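PDB 7LPQ: cytoplasmic protein from Cryptococcus neoformans var. grubii serotype A, which probably acts as a glycoside hydrolase of family 5, with likely activity as a steryl-beta-glucosidase that removes glucose from sterol glucosides. Local coordinates for residues Phe139-Gln144 and Ser268-Gly273; Met496-Leu501 and Ser556-Asp561; Val519-Ile524 and Ala569-Val574. All coordinates share one frame; numbering follows the deposited sequence.

Interaction 1. Residues Phe139-Gln144 and Ser268-Gly273; sequences FMDPHQ and SINEPG. With YAJ (~{N}-[(3~{R},5~{S})-5-(hydroxymethyl)-1-methyl-pyrrolidin-3-yl]-2-(3-oxidanylidene-4~{H}-1,4-benzoxazin-6-yl)ethanamide), chain E.
The side-chain amide of Asn270 lies over one face of the His143 imidazole, with ND2 3.4 Å from CE1. ND2 sits above the border of the ring rather than its centre, and the two nearly parallel groups (21° between planes) run alongside each other as a stacked pair. Asn270 CG stands opposite the backbone N (chi1 -176°), which carries the amide past the ring to the backbone of the next residue: ND2 donates to Gln144 O at 3.1 Å, in the carbonyl plane. Gln144 answers with a bond in the reverse direction. Its chain, bent at chi2, curls back so that NE2 gives a nearly straight bond to Asn270 O at 2.9 Å, while OE1 accepts from the backbone of Trp147. A third link, Asn270 N to Pro142 O at 3.2 Å, ties the end region of strand 137-143 to the loop that follows strand 263-267.

The imidazole is fixed from its edge as well. His143 ND1 donates in the ring plane to the syn lone pair of Asp141 OD2, 2.6 Å away. Asp141 OD1 accepts a hydrogen bond from a water at 2.6 Å, and the same water donates to Ser268 O, so the carboxylate also ties strand 137-143 to the far segment. Asparagine suits its buried place because both ends of its amide are used: OD1 accepts from Arg100.

Glu271 reaches out of this network: its OE2 accepts from N05 of the bound ligand YAJ at 3.2 Å and is also hydrogen-bonded to His452. An Asn-Glu pair following a parallel barrel strand is characteristic of the active site of family 5 glycoside hydrolases, consistent with Glu271 serving as acid/base.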
loop_
_atom_site.group_PDB
_atom_site.type_symbol
_atom_site.label_atom_id
_atom_site.label_comp_id
_atom_site.label_asym_id
_atom_site.label_seq_id
_atom_site.Cartn_x
_atom_site.Cartn_y
_atom_site.Cartn_z
ATOM N N PHE A 139 0.728 -9.219 -8.440
ATOM C CA PHE A 139 -0.536 -8.523 -8.653
ATOM C C PHE A 139 -0.248 -7.029 -8.706
ATOM O O PHE A 139 0.714 -6.543 -8.107
ATOM C CB PHE A 139 -1.606 -8.891 -7.602
ATOM C CG PHE A 139 -1.302 -8.465 -6.200
ATOM C CD1 PHE A 139 -0.327 -9.098 -5.457
ATOM C CD2 PHE A 139 -2.040 -7.452 -5.604
ATOM C CE1 PHE A 139 -0.072 -8.709 -4.151
ATOM C CE2 PHE A 139 -1.793 -7.064 -4.310
ATOM C CZ PHE A 139 -0.810 -7.696 -3.577
ATOM N N MET A 140 -1.073 -6.313 -9.465
ATOM C CA MET A 140 -0.768 -4.962 -9.911
ATOM C C MET A 140 -1.432 -3.929 -9.015
ATOM O O MET A 140 -2.630 -4.035 -8.712
ATOM C CB MET A 140 -1.228 -4.757 -11.356
ATOM C CG MET A 140 -0.721 -5.828 -12.319
ATOM S SD MET A 140 1.045 -5.646 -12.645
ATOM C CE MET A 140 1.063 -4.105 -13.559
ATOM N N ASP A 141 -0.664 -2.913 -8.629
ATOM C CA ASP A 141 -1.122 -1.895 -7.690
ATOM C C ASP A 141 -1.265 -0.559 -8.403
ATOM O O ASP A 141 -0.258 0.107 -8.676
ATOM C CB ASP A 141 -0.136 -1.783 -6.519
ATOM C CG ASP A 141 -0.266 -0.479 -5.754
ATOM O OD1 ASP A 141 -1.369 0.124 -5.729
ATOM O OD2 ASP A 141 0.748 -0.055 -5.157
ATOM N N PRO A 142 -2.479 -0.138 -8.764
ATOM C CA PRO A 142 -2.665 1.254 -9.203
ATOM C C PRO A 142 -2.520 2.182 -7.999
ATOM O O PRO A 142 -3.417 2.260 -7.156
ATOM C CB PRO A 142 -4.071 1.260 -9.797
ATOM C CG PRO A 142 -4.767 0.092 -9.168
ATOM C CD PRO A 142 -3.733 -0.918 -8.792
ATOM N N HIS A 143 -1.386 2.866 -7.900
ATOM C CA HIS A 143 -0.962 3.479 -6.655
ATOM C C HIS A 143 -1.138 4.992 -6.668
ATOM O O HIS A 143 -0.874 5.657 -7.675
ATOM C CB HIS A 143 0.509 3.150 -6.359
ATOM C CG HIS A 143 0.875 3.321 -4.919
ATOM N ND1 HIS A 143 0.892 2.269 -4.027
ATOM C CD2 HIS A 143 1.211 4.423 -4.208
ATOM C CE1 HIS A 143 1.227 2.715 -2.831
ATOM N NE2 HIS A 143 1.423 4.020 -2.912
ATOM N N GLN A 144 -1.562 5.524 -5.527
ATOM C CA GLN A 144 -1.624 6.959 -5.299
ATOM C C GLN A 144 -1.458 7.221 -3.810
ATOM O O GLN A 144 -1.631 6.324 -2.981
ATOM C CB GLN A 144 -2.945 7.563 -5.792
ATOM C CG GLN A 144 -4.159 7.168 -4.979
ATOM C CD GLN A 144 -4.335 8.032 -3.731
ATOM O OE1 GLN A 144 -3.952 9.209 -3.709
ATOM N NE2 GLN A 144 -4.920 7.448 -2.690
ATOM N N SER A 268 -7.329 -2.940 -6.241
ATOM C CA SER A 268 -8.136 -1.749 -6.448
ATOM C C SER A 268 -7.293 -0.506 -6.168
ATOM O O SER A 268 -6.149 -0.588 -5.702
ATOM C CB SER A 268 -9.391 -1.784 -5.574
ATOM O OG SER A 268 -9.100 -2.038 -4.211
ATOM N N ILE A 269 -7.867 0.659 -6.468
ATOM C CA ILE A 269 -7.152 1.915 -6.271
ATOM C C ILE A 269 -6.631 1.989 -4.833
ATOM O O ILE A 269 -7.330 1.647 -3.873
ATOM C CB ILE A 269 -8.065 3.109 -6.613
ATOM C CG1 ILE A 269 -7.254 4.402 -6.662
ATOM C CG2 ILE A 269 -9.195 3.230 -5.605
ATOM C CD1 ILE A 269 -8.082 5.638 -6.985
ATOM N N ASN A 270 -5.390 2.452 -4.691
ATOM C CA ASN A 270 -4.680 2.374 -3.425
ATOM C C ASN A 270 -5.176 3.422 -2.439
ATOM O O ASN A 270 -5.289 4.603 -2.785
ATOM C CB ASN A 270 -3.181 2.561 -3.661
ATOM C CG ASN A 270 -2.373 2.391 -2.403
ATOM O OD1 ASN A 270 -2.169 1.266 -1.933
ATOM N ND2 ASN A 270 -1.901 3.505 -1.845
ATOM N N GLU A 271 -5.449 2.980 -1.198
ATOM C CA GLU A 271 -5.834 3.840 -0.083
ATOM C C GLU A 271 -6.640 5.052 -0.546
ATOM O O GLU A 271 -6.196 6.197 -0.389
ATOM C CB GLU A 271 -4.581 4.290 0.683
ATOM C CG GLU A 271 -3.669 3.136 1.106
ATOM C CD GLU A 271 -2.651 3.513 2.195
ATOM O OE1 GLU A 271 -2.446 4.717 2.437
ATOM O OE2 GLU A 271 -2.050 2.596 2.793
ATOM N N PRO A 272 -7.834 4.845 -1.098
ATOM C CA PRO A 272 -8.590 5.977 -1.652
ATOM C C PRO A 272 -9.004 6.966 -0.577
ATOM O O PRO A 272 -9.401 6.589 0.528
ATOM C CB PRO A 272 -9.816 5.310 -2.290
ATOM C CG PRO A 272 -10.003 4.042 -1.497
ATOM C CD PRO A 272 -8.600 3.582 -1.142
ATOM N N GLY A 273 -8.907 8.249 -0.913
ATOM C CA GLY A 273 -9.357 9.279 -0.001
ATOM C C GLY A 273 -10.870 9.414 0.007
ATOM O O GLY A 273 -11.553 9.160 -0.985
HETATM C C10 YAJ E . -2.837 1.495 6.924
HETATM C C13 YAJ E . -2.702 2.392 9.597
HETATM C C20 YAJ E . 1.736 4.647 3.010
HETATM C C21 YAJ E . 2.925 3.800 3.165
HETATM C C22 YAJ E . 3.855 3.733 1.967
HETATM C C01 YAJ E . 4.561 3.397 4.875
HETATM C C03 YAJ E . 2.482 4.498 5.309
HETATM C C04 YAJ E . 1.216 4.950 4.445
HETATM C C06 YAJ E . -0.900 4.478 5.765
HETATM C C08 YAJ E . -2.295 3.854 5.969
HETATM C C09 YAJ E . -2.544 2.856 7.140
HETATM C C11 YAJ E . -3.060 0.604 8.000
HETATM C C12 YAJ E . -3.001 1.025 9.352
HETATM C C14 YAJ E . -2.488 3.271 8.492
HETATM C C16 YAJ E . -2.778 1.971 12.044
HETATM C C18 YAJ E . -2.843 0.543 11.775
HETATM N N02 YAJ E . 3.588 4.418 4.356
HETATM N N05 YAJ E . -0.106 4.348 4.683
HETATM N N15 YAJ E . -2.653 2.833 10.976
HETATM O O07 YAJ E . -0.463 5.193 6.680
HETATM O O17 YAJ E . -2.707 2.380 13.213
HETATM O O19 YAJ E . -3.229 0.168 10.382
HETATM O O23 YAJ E . 4.198 5.041 1.527
HETATM O O HOH W 1 -3.624 -0.659 -4.800
#

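Interaction 2. Residues Met496-Leu501 and Ser556-Asp561; sequences MIQGEL and SMNACD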
loop_
_atom_site.group_PDB
_atom_site.type_symbol
_atom_site.label_atom_id
_atom_site.label_comp_id
_atom_site.label_asym_id
_atom_site.label_seq_id
_atom_site.Cartn_x
_atom_site.Cartn_y
_atom_site.Cartn_z
ATOM N N MET A 496 -0.824 -8.496 21.009
ATOM C CA MET A 496 -1.824 -7.506 20.622
ATOM C C MET A 496 -1.821 -7.280 19.108
ATOM O O MET A 496 -2.880 -7.236 18.467
ATOM C CB MET A 496 -1.553 -6.199 21.368
ATOM C CG MET A 496 -2.632 -5.147 21.228
ATOM S SD MET A 496 -2.050 -3.667 20.382
ATOM C CE MET A 496 -0.959 -2.973 21.597
ATOM N N ILE A 497 -0.633 -7.129 18.520
ATOM C CA ILE A 497 -0.543 -6.858 17.089
ATOM C C ILE A 497 -1.021 -8.068 16.293
ATOM O O ILE A 497 -1.678 -7.928 15.252
ATOM C CB ILE A 497 0.897 -6.461 16.709
ATOM C CG1 ILE A 497 1.348 -5.223 17.495
ATOM C CG2 ILE A 497 1.006 -6.233 15.212
ATOM C CD1 ILE A 497 1.139 -3.909 16.786
ATOM N N GLN A 498 -0.691 -9.274 16.760
ATOM C CA GLN A 498 -1.206 -10.475 16.112
ATOM C C GLN A 498 -2.730 -10.509 16.143
ATOM O O GLN A 498 -3.373 -10.918 15.170
ATOM C CB GLN A 498 -0.637 -11.717 16.787
ATOM C CG GLN A 498 -0.857 -12.986 16.003
ATOM C CD GLN A 498 -0.182 -14.175 16.627
ATOM O OE1 GLN A 498 -0.739 -14.821 17.509
ATOM N NE2 GLN A 498 1.038 -14.463 16.186
ATOM N N GLY A 499 -3.328 -10.052 17.244
ATOM C CA GLY A 499 -4.777 -9.991 17.318
ATOM C C GLY A 499 -5.384 -8.979 16.369
ATOM O O GLY A 499 -6.535 -9.130 15.951
ATOM N N GLU A 500 -4.629 -7.937 16.013
ATOM C CA GLU A 500 -5.156 -6.947 15.076
ATOM C C GLU A 500 -5.206 -7.516 13.664
ATOM O O GLU A 500 -6.169 -7.280 12.923
ATOM C CB GLU A 500 -4.312 -5.672 15.118
ATOM C CG GLU A 500 -4.386 -4.930 16.455
ATOM C CD GLU A 500 -3.961 -3.471 16.345
ATOM O OE1 GLU A 500 -4.643 -2.695 15.630
ATOM O OE2 GLU A 500 -2.944 -3.097 16.975
ATOM N N LEU A 501 -4.176 -8.266 13.268
ATOM C CA LEU A 501 -4.206 -8.909 11.961
ATOM C C LEU A 501 -5.333 -9.928 11.888
ATOM O O LEU A 501 -5.882 -10.175 10.806
ATOM C CB LEU A 501 -2.856 -9.560 11.673
ATOM C CG LEU A 501 -1.720 -8.656 11.192
ATOM C CD1 LEU A 501 -1.913 -8.288 9.719
ATOM C CD2 LEU A 501 -1.601 -7.392 12.026
ATOM N N SER A 556 5.681 -7.175 13.702
ATOM C CA SER A 556 4.738 -7.107 12.588
ATOM C C SER A 556 4.703 -8.410 11.799
ATOM O O SER A 556 3.621 -8.896 11.443
ATOM C CB SER A 556 5.098 -5.940 11.679
ATOM O OG SER A 556 4.728 -4.710 12.289
ATOM N N MET A 557 5.869 -9.001 11.530
ATOM C CA MET A 557 5.901 -10.269 10.798
ATOM C C MET A 557 5.290 -11.404 11.612
ATOM O O MET A 557 4.518 -12.213 11.082
ATOM C CB MET A 557 7.336 -10.616 10.415
ATOM C CG MET A 557 7.918 -9.734 9.311
ATOM S SD MET A 557 6.967 -9.772 7.788
ATOM C CE MET A 557 6.108 -8.220 7.866
ATOM N N ASN A 558 5.623 -11.482 12.904
ATOM C CA ASN A 558 5.015 -12.500 13.756
ATOM C C ASN A 558 3.499 -12.379 13.781
ATOM O O ASN A 558 2.800 -13.388 13.919
ATOM C CB ASN A 558 5.565 -12.401 15.178
ATOM C CG ASN A 558 4.956 -13.428 16.108
ATOM O OD1 ASN A 558 5.183 -14.628 15.952
ATOM N ND2 ASN A 558 4.176 -12.966 17.071
ATOM N N ALA A 559 2.973 -11.162 13.651
ATOM C CA ALA A 559 1.527 -10.976 13.639
ATOM C C ALA A 559 0.878 -11.663 12.442
ATOM O O ALA A 559 -0.302 -12.030 12.505
ATOM C CB ALA A 559 1.198 -9.479 13.633
ATOM N N CYS A 560 1.618 -11.825 11.341
ATOM C CA CYS A 560 1.126 -12.581 10.198
ATOM C C CYS A 560 1.337 -14.084 10.357
ATOM O O CYS A 560 0.845 -14.851 9.523
ATOM C CB CYS A 560 1.803 -12.088 8.917
ATOM S SG CYS A 560 1.540 -10.305 8.593
ATOM N N ASP A 561 2.042 -14.517 11.406
ATOM C CA ASP A 561 2.193 -15.937 11.710
ATOM C C ASP A 561 1.135 -16.345 12.732
ATOM O O ASP A 561 -0.005 -15.871 12.669
ATOM C CB ASP A 561 3.596 -16.238 12.229
ATOM C CG ASP A 561 4.658 -16.049 11.172
ATOM O OD1 ASP A 561 4.305 -16.008 9.976
ATOM O OD2 ASP A 561 5.848 -15.950 11.543
HETATM O O HOH W 2 3.344 -16.632 16.578
#
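Ala559 presses its methyl group against the backbone of Gln498, and here the two helices come closest: the CA atoms of Gln498 and Ala559 are only 3.7 Å apart. The small side chain makes this possible. Ala559 CB lies 3.6 Å from Gln498 CA, and two branched residues of helix 490-512 add their methyls around it, Ile497 through CG2 at 3.6 Å and Leu501 through CD2 at 3.8 Å. In Ile497 it is the short CG2 branch, pointing away from the residue's own amide nitrogen, that meets the alanine, and not the longer CG1 arm. On the same buried side Leu501 CD1 approaches Cys560 SG at 4.2 Å, a looser apolar touch, and Leu501 also packs on Val519 of the neighbouring strand.

The helices 490-512 and 547-559 flank strand 518-522 in sequence, one before it and one after, as the outer helices of a TIM barrel do; residues of the 556-561 segment rest on the strand, Ser556 and Cys560 both touching Ile522.

Away from the barrel the contact turns polar and more open. Gln498, partly exposed, extends its chain across to the other helix until NE2 bonds Asn558 O at 3.1 Å. The acceptor lies in the plane of the glutamine amide, but NE2 sits well above the carbonyl plane of Asn558. The opposite face of that plane receives Asp561 N, so the oxygen is gripped twice. The two side-chain amides cross with their planes 39° apart and do not bond directly; a water bridges them, accepting from Gln498 NE2 and donating to Asn558 OD1 at 2.8 Å.

Interaction 3. Residues Val519-Ile524 and Ala569-Val574; sequences VGEIGI and AIWNYV. With YAJ (~{N}-[(3~{R},5~{S})-5-(hydroxymethyl)-1-methyl-pyrrolidin-3-yl]-2-(3-oxidanylidene-4~{H}-1,4-benzoxazin-6-yl)ethanamide), chain E.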
loop_
_atom_site.group_PDB
_atom_site.type_symbol
_atom_site.label_atom_id
_atom_site.label_comp_id
_atom_site.label_asym_id
_atom_site.label_seq_id
_atom_site.Cartn_x
_atom_site.Cartn_y
_atom_site.Cartn_z
ATOM N N VAL A 519 -2.149 -9.215 3.235
ATOM C CA VAL A 519 -1.833 -7.886 3.761
ATOM C C VAL A 519 -1.004 -7.169 2.704
ATOM O O VAL A 519 0.212 -7.348 2.624
ATOM C CB VAL A 519 -1.098 -7.961 5.102
ATOM C CG1 VAL A 519 -0.844 -6.551 5.655
ATOM C CG2 VAL A 519 -1.900 -8.800 6.099
ATOM N N GLY A 520 -1.663 -6.364 1.871
ATOM C CA GLY A 520 -0.997 -5.761 0.725
ATOM C C GLY A 520 0.152 -4.851 1.090
ATOM O O GLY A 520 1.058 -4.663 0.261
ATOM N N GLU A 521 0.141 -4.293 2.304
ATOM C CA GLU A 521 1.208 -3.428 2.784
ATOM C C GLU A 521 1.395 -3.637 4.279
ATOM O O GLU A 521 0.420 -3.628 5.034
ATOM C CB GLU A 521 0.889 -1.953 2.522
ATOM C CG GLU A 521 1.129 -1.471 1.113
ATOM C CD GLU A 521 0.950 0.034 0.996
ATOM O OE1 GLU A 521 1.137 0.728 2.024
ATOM O OE2 GLU A 521 0.612 0.517 -0.110
ATOM N N ILE A 522 2.648 -3.801 4.693
ATOM C CA ILE A 522 3.015 -3.878 6.102
ATOM C C ILE A 522 4.520 -3.654 6.200
ATOM O O ILE A 522 5.292 -4.141 5.370
ATOM C CB ILE A 522 2.598 -5.228 6.733
ATOM C CG1 ILE A 522 2.996 -5.256 8.208
ATOM C CG2 ILE A 522 3.238 -6.408 5.994
ATOM C CD1 ILE A 522 2.394 -6.388 8.991
ATOM N N GLY A 523 4.931 -2.911 7.217
ATOM C CA GLY A 523 6.339 -2.608 7.377
ATOM C C GLY A 523 6.552 -1.633 8.512
ATOM O O GLY A 523 5.612 -1.194 9.170
ATOM N N ILE A 524 7.823 -1.308 8.726
ATOM C CA ILE A 524 8.225 -0.431 9.818
ATOM C C ILE A 524 9.278 0.539 9.315
ATOM O O ILE A 524 10.002 0.267 8.353
ATOM C CB ILE A 524 8.781 -1.223 11.021
ATOM C CG1 ILE A 524 9.939 -2.126 10.593
ATOM C CG2 ILE A 524 7.685 -2.076 11.654
ATOM C CD1 ILE A 524 11.308 -1.477 10.689
ATOM N N ALA A 569 2.672 -8.657 1.659
ATOM C CA ALA A 569 3.720 -8.014 0.878
ATOM C C ALA A 569 4.292 -6.883 1.720
ATOM O O ALA A 569 3.573 -5.936 2.055
ATOM C CB ALA A 569 3.175 -7.476 -0.449
ATOM N N ILE A 570 5.575 -6.983 2.065
ATOM C CA ILE A 570 6.198 -5.981 2.918
ATOM C C ILE A 570 6.373 -4.676 2.151
ATOM O O ILE A 570 6.742 -4.673 0.973
ATOM C CB ILE A 570 7.555 -6.490 3.443
ATOM C CG1 ILE A 570 7.359 -7.685 4.372
ATOM C CG2 ILE A 570 8.303 -5.364 4.155
ATOM C CD1 ILE A 570 8.562 -8.604 4.427
ATOM N N TRP A 571 6.101 -3.559 2.816
ATOM C CA TRP A 571 6.449 -2.239 2.304
ATOM C C TRP A 571 7.747 -1.776 2.964
ATOM O O TRP A 571 7.780 -1.593 4.189
ATOM C CB TRP A 571 5.319 -1.230 2.577
ATOM C CG TRP A 571 5.602 0.068 1.919
ATOM C CD1 TRP A 571 6.408 1.051 2.387
ATOM C CD2 TRP A 571 5.138 0.503 0.633
ATOM N NE1 TRP A 571 6.491 2.073 1.469
ATOM C CE2 TRP A 571 5.711 1.767 0.390
ATOM C CE3 TRP A 571 4.304 -0.056 -0.337
ATOM C CZ2 TRP A 571 5.451 2.499 -0.763
ATOM C CZ3 TRP A 571 4.052 0.669 -1.496
ATOM C CH2 TRP A 571 4.626 1.932 -1.697
ATOM N N ASN A 572 8.816 -1.607 2.176
ATOM C CA ASN A 572 8.868 -1.853 0.729
ATOM C C ASN A 572 10.329 -2.126 0.347
ATOM O O ASN A 572 11.169 -2.341 1.220
ATOM C CB ASN A 572 8.288 -0.666 -0.053
ATOM C CG ASN A 572 9.101 0.606 0.107
ATOM O OD1 ASN A 572 9.675 1.086 -0.857
ATOM N ND2 ASN A 572 9.111 1.179 1.317
ATOM N N TYR A 573 10.630 -2.122 -0.950
ATOM C CA TYR A 573 11.977 -2.407 -1.450
ATOM C C TYR A 573 12.357 -1.329 -2.453
ATOM O O TYR A 573 11.794 -1.279 -3.554
ATOM C CB TYR A 573 12.045 -3.797 -2.091
ATOM C CG TYR A 573 13.450 -4.251 -2.454
ATOM C CD1 TYR A 573 14.269 -4.870 -1.513
ATOM C CD2 TYR A 573 13.955 -4.059 -3.736
ATOM C CE1 TYR A 573 15.546 -5.280 -1.845
ATOM C CE2 TYR A 573 15.228 -4.469 -4.073
ATOM C CZ TYR A 573 16.017 -5.077 -3.130
ATOM O OH TYR A 573 17.292 -5.483 -3.471
ATOM N N VAL A 574 13.306 -0.478 -2.078
ATOM C CA VAL A 574 13.684 0.693 -2.857
ATOM C C VAL A 574 15.151 0.573 -3.229
ATOM O O VAL A 574 16.032 0.831 -2.409
ATOM C CB VAL A 574 13.434 1.995 -2.076
ATOM C CG1 VAL A 574 13.766 3.202 -2.934
ATOM C CG2 VAL A 574 12.022 2.050 -1.617
HETATM C C10 YAJ E . -2.837 1.495 6.924
HETATM C C13 YAJ E . -2.702 2.392 9.597
HETATM C C20 YAJ E . 1.736 4.647 3.010
HETATM C C21 YAJ E . 2.925 3.800 3.165
HETATM C C22 YAJ E . 3.855 3.733 1.967
HETATM C C01 YAJ E . 4.561 3.397 4.875
HETATM C C03 YAJ E . 2.482 4.498 5.309
HETATM C C04 YAJ E . 1.216 4.950 4.445
HETATM C C06 YAJ E . -0.900 4.478 5.765
HETATM C C08 YAJ E . -2.295 3.854 5.969
HETATM C C09 YAJ E . -2.544 2.856 7.140
HETATM C C11 YAJ E . -3.060 0.604 8.000
HETATM C C12 YAJ E . -3.001 1.025 9.352
HETATM C C14 YAJ E . -2.488 3.271 8.492
HETATM C C16 YAJ E . -2.778 1.971 12.044
HETATM C C18 YAJ E . -2.843 0.543 11.775
HETATM N N02 YAJ E . 3.588 4.418 4.356
HETATM N N05 YAJ E . -0.106 4.348 4.683
HETATM N N15 YAJ E . -2.653 2.833 10.976
HETATM O O07 YAJ E . -0.463 5.193 6.680
HETATM O O17 YAJ E . -2.707 2.380 13.213
HETATM O O19 YAJ E . -3.229 0.168 10.382
HETATM O O23 YAJ E . 4.198 5.041 1.527
HETATM O O HOH W 3 9.548 -1.907 6.218
#
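Trp571, whose indole lies alongside the carboxylate of Glu521, is joined to Asn572 by a cis peptide bond, a rarity where no proline follows. A cis bond after a tryptophan at the end of the last barrel strand recurs in the TIM-barrel glycoside hydrolases of clan GH-A, to which family 5 belongs. It folds Asn572 back under its neighbour: Asn572 CB covers the indole face opposite the one that meets the ligand.

The strands 518-522 and 567-570 run parallel and are joined here by two backbone hydrogen bonds. Ala569 N bonds Val519 O at 2.9 Å, and Trp571 N reaches Ile522 O at 2.7 Å from above the carbonyl plane. Ile522 O also meets Ile570 CA at 3.2 Å in a CA-H...O contact. Glycine suits position 523, because its CA passes the Trp571 carbonyl where a side chain would collide with the oxygen.

Glu521 and Trp571 point the same way into the pocket. With chi1 at -173° the indole swings away from its own amide nitrogen and beside the acid, Glu521 CD lying 3.6 Å from Trp571 CE3 with carboxylate and ring planes 34° apart. Two outside bonds fix the carboxylate's rotation: OE1 to Tyr454 OH, OE2 by a salt bridge to Arg100. Its place at the end of this barrel strand is that of the nucleophile in family 5 enzymes, consistent with such a role here. The pyrrolidine end of YAJ lies against the indole, where the hydroxymethyl carbon C22 sits over one face, 3.1 Å from Trp571 CE2.

In the fold
All three contacts are buried, but interactions 1 and 3 lie near the centre of the chain, each centre about 7 Å from it, whereas interaction 2 is about 17 Å out and has partly exposed residues, Gln498 and Asn558, on one side. Interactions 1 and 3 share the ligand pocket and touch one another, His143 packing on both Glu521 and Trp571; their chemistry is polar and aromatic, with carboxylates held by basic and hydroxyl partners. Interaction 2 joins helices outside the barrel through methyl groups, with a single direct side-chain hydrogen bond. It nevertheless backs interaction 3: Met557 CE lies 3.7 Å from Ile570 CG1, so the helix layer rests on the strands that carry the pocket residues.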